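Local coordinates for protein probable branched-chain-amino-acid aminotransferase (PDB 3CSW) that probably transfers the amino group of leucine, isoleucine or valine to 2-oxoglutarate with the help of pyridoxal 5'-phosphate, at residues T264-L267 with M268-E272. Sequence-based numbering, arbitrary orientation.
Sequences TATL and MENFE
Thr266 and Asn270 lie side by side one turn apart on the amphipathic alpha-helix 262-276, the last helix of this class-IV aminotransferase fold, and meet through both backbone and side chain. Asn270 grips Thr266 O twice: its N donates over 3.0 Å and its ND2 over 2.8 Å, the two donors coming from opposite faces of the carbonyl plane. With CG beside its own backbone N (chi1 -74°), a further turn at chi2 brings ND2 back to Thr266 O, and the short asparagine arm suits so near an acceptor. With an alanine in place of Asn270, Thr266 O is likely to keep only the main-chain bond from this residue, and the methyl CG2 of Thr266 to lose its amide neighbour. Thr266 itself turns OG1 back to Pro262 O, a bond to the carbonyl one turn back that helical threonines often make.

The tightly packed face carries Leu267 and Phe271, hydrophobic residues laid on helix 203-214 through Leu211 and Val208, with Leu267 also reaching Phe236 of strand 234-239. Buried Thr264 satisfies OG1 by a hydrogen bond to Glu234 OE1, while Met268, present as selenomethionine, lays its long side chain against Val244 and Pro246 of strand 243-247. The solvent side is looser: small Ala265 and charged Glu269 share a turn there, joined by Glu269 N to Ala265 O, and the CG of Glu269 rests 3.3 Å from Ala265 O.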
loop_
_atom_site.group_PDB
_atom_site.type_symbol
_atom_site.label_atom_id
_atom_site.label_comp_id
_atom_site.label_asym_id
_atom_site.label_seq_id
_atom_site.Cartn_x
_atom_site.Cartn_y
_atom_site.Cartn_z
ATOM N N THR A 264 -16.561 -27.769 12.461
ATOM C CA THR A 264 -15.871 -28.348 11.297
ATOM C C THR A 264 -16.378 -29.747 11.010
ATOM O O THR A 264 -16.592 -30.118 9.839
ATOM C CB THR A 264 -14.353 -28.472 11.515
ATOM O OG1 THR A 264 -13.810 -27.205 11.910
ATOM C CG2 THR A 264 -13.627 -28.996 10.250
ATOM N N ALA A 265 -16.555 -30.519 12.086
ATOM C CA ALA A 265 -17.018 -31.902 12.023
ATOM C C ALA A 265 -18.445 -32.013 11.469
ATOM O O ALA A 265 -18.702 -32.876 10.651
ATOM C CB ALA A 265 -16.908 -32.572 13.428
ATOM N N THR A 266 -19.363 -31.151 11.897
ATOM C CA THR A 266 -20.713 -31.160 11.358
ATOM C C THR A 266 -20.728 -30.783 9.889
ATOM O O THR A 266 -21.455 -31.387 9.089
ATOM C CB THR A 266 -21.621 -30.156 12.049
ATOM O OG1 THR A 266 -21.378 -30.189 13.449
ATOM C CG2 THR A 266 -23.087 -30.512 11.792
ATOM N N LEU A 267 -19.955 -29.762 9.537
ATOM C CA LEU A 267 -19.912 -29.297 8.156
ATOM C C LEU A 267 -19.344 -30.387 7.249
ATOM O O LEU A 267 -19.899 -30.635 6.170
ATOM C CB LEU A 267 -19.132 -27.974 8.012
ATOM C CG LEU A 267 -19.786 -26.748 8.674
ATOM C CD1 LEU A 267 -18.804 -25.579 8.821
ATOM C CD2 LEU A 267 -21.067 -26.299 7.944
HETATM N N MSE A 268 -18.285 -31.072 7.677
HETATM C CA MSE A 268 -17.677 -32.056 6.773
HETATM C C MSE A 268 -18.488 -33.351 6.669
HETATM O O MSE A 268 -18.485 -33.982 5.629
HETATM C CB MSE A 268 -16.168 -32.277 7.037
HETATM C CG MSE A 268 -15.768 -33.079 8.198
HETATM SE SE MSE A 268 -13.806 -33.195 8.368
HETATM C CE MSE A 268 -13.418 -34.184 6.850
ATOM N N GLU A 269 -19.230 -33.722 7.706
ATOM C CA GLU A 269 -20.081 -34.892 7.589
ATOM C C GLU A 269 -21.325 -34.588 6.734
ATOM O O GLU A 269 -21.783 -35.448 5.984
ATOM C CB GLU A 269 -20.408 -35.504 8.959
ATOM C CG GLU A 269 -21.312 -34.689 9.874
ATOM C CD GLU A 269 -21.342 -35.215 11.336
ATOM O OE1 GLU A 269 -20.349 -35.861 11.770
ATOM O OE2 GLU A 269 -22.350 -34.949 12.055
ATOM N N ASN A 270 -21.825 -33.353 6.806
ATOM C CA ASN A 270 -23.009 -32.943 6.045
ATOM C C ASN A 270 -22.744 -32.419 4.641
ATOM O O ASN A 270 -23.685 -32.231 3.865
ATOM C CB ASN A 270 -23.782 -31.897 6.853
ATOM C CG ASN A 270 -24.528 -32.519 8.035
ATOM O OD1 ASN A 270 -25.516 -33.201 7.828
ATOM N ND2 ASN A 270 -24.055 -32.297 9.261
ATOM N N PHE A 271 -21.466 -32.191 4.307
ATOM C CA PHE A 271 -21.092 -31.559 3.032
ATOM C C PHE A 271 -21.593 -32.328 1.805
ATOM O O PHE A 271 -22.359 -31.799 0.996
ATOM C CB PHE A 271 -19.565 -31.338 2.940
ATOM C CG PHE A 271 -19.131 -30.660 1.668
ATOM C CD1 PHE A 271 -19.270 -29.286 1.515
ATOM C CD2 PHE A 271 -18.631 -31.394 0.607
ATOM C CE1 PHE A 271 -18.907 -28.666 0.335
ATOM C CE2 PHE A 271 -18.261 -30.766 -0.576
ATOM C CZ PHE A 271 -18.398 -29.413 -0.712
ATOM N N GLU A 272 -21.157 -33.572 1.669
ATOM C CA GLU A 272 -21.486 -34.372 0.487
ATOM C C GLU A 272 -23.003 -34.591 0.283
ATOM O O GLU A 272 -23.504 -34.358 -0.825
ATOM C CB GLU A 272 -20.707 -35.687 0.488
ATOM C CG GLU A 272 -20.777 -36.439 -0.840
ATOM C CD GLU A 272 -19.778 -37.586 -0.945
ATOM O OE1 GLU A 272 -18.617 -37.411 -0.509
ATOM O OE2 GLU A 272 -20.150 -38.648 -1.498
#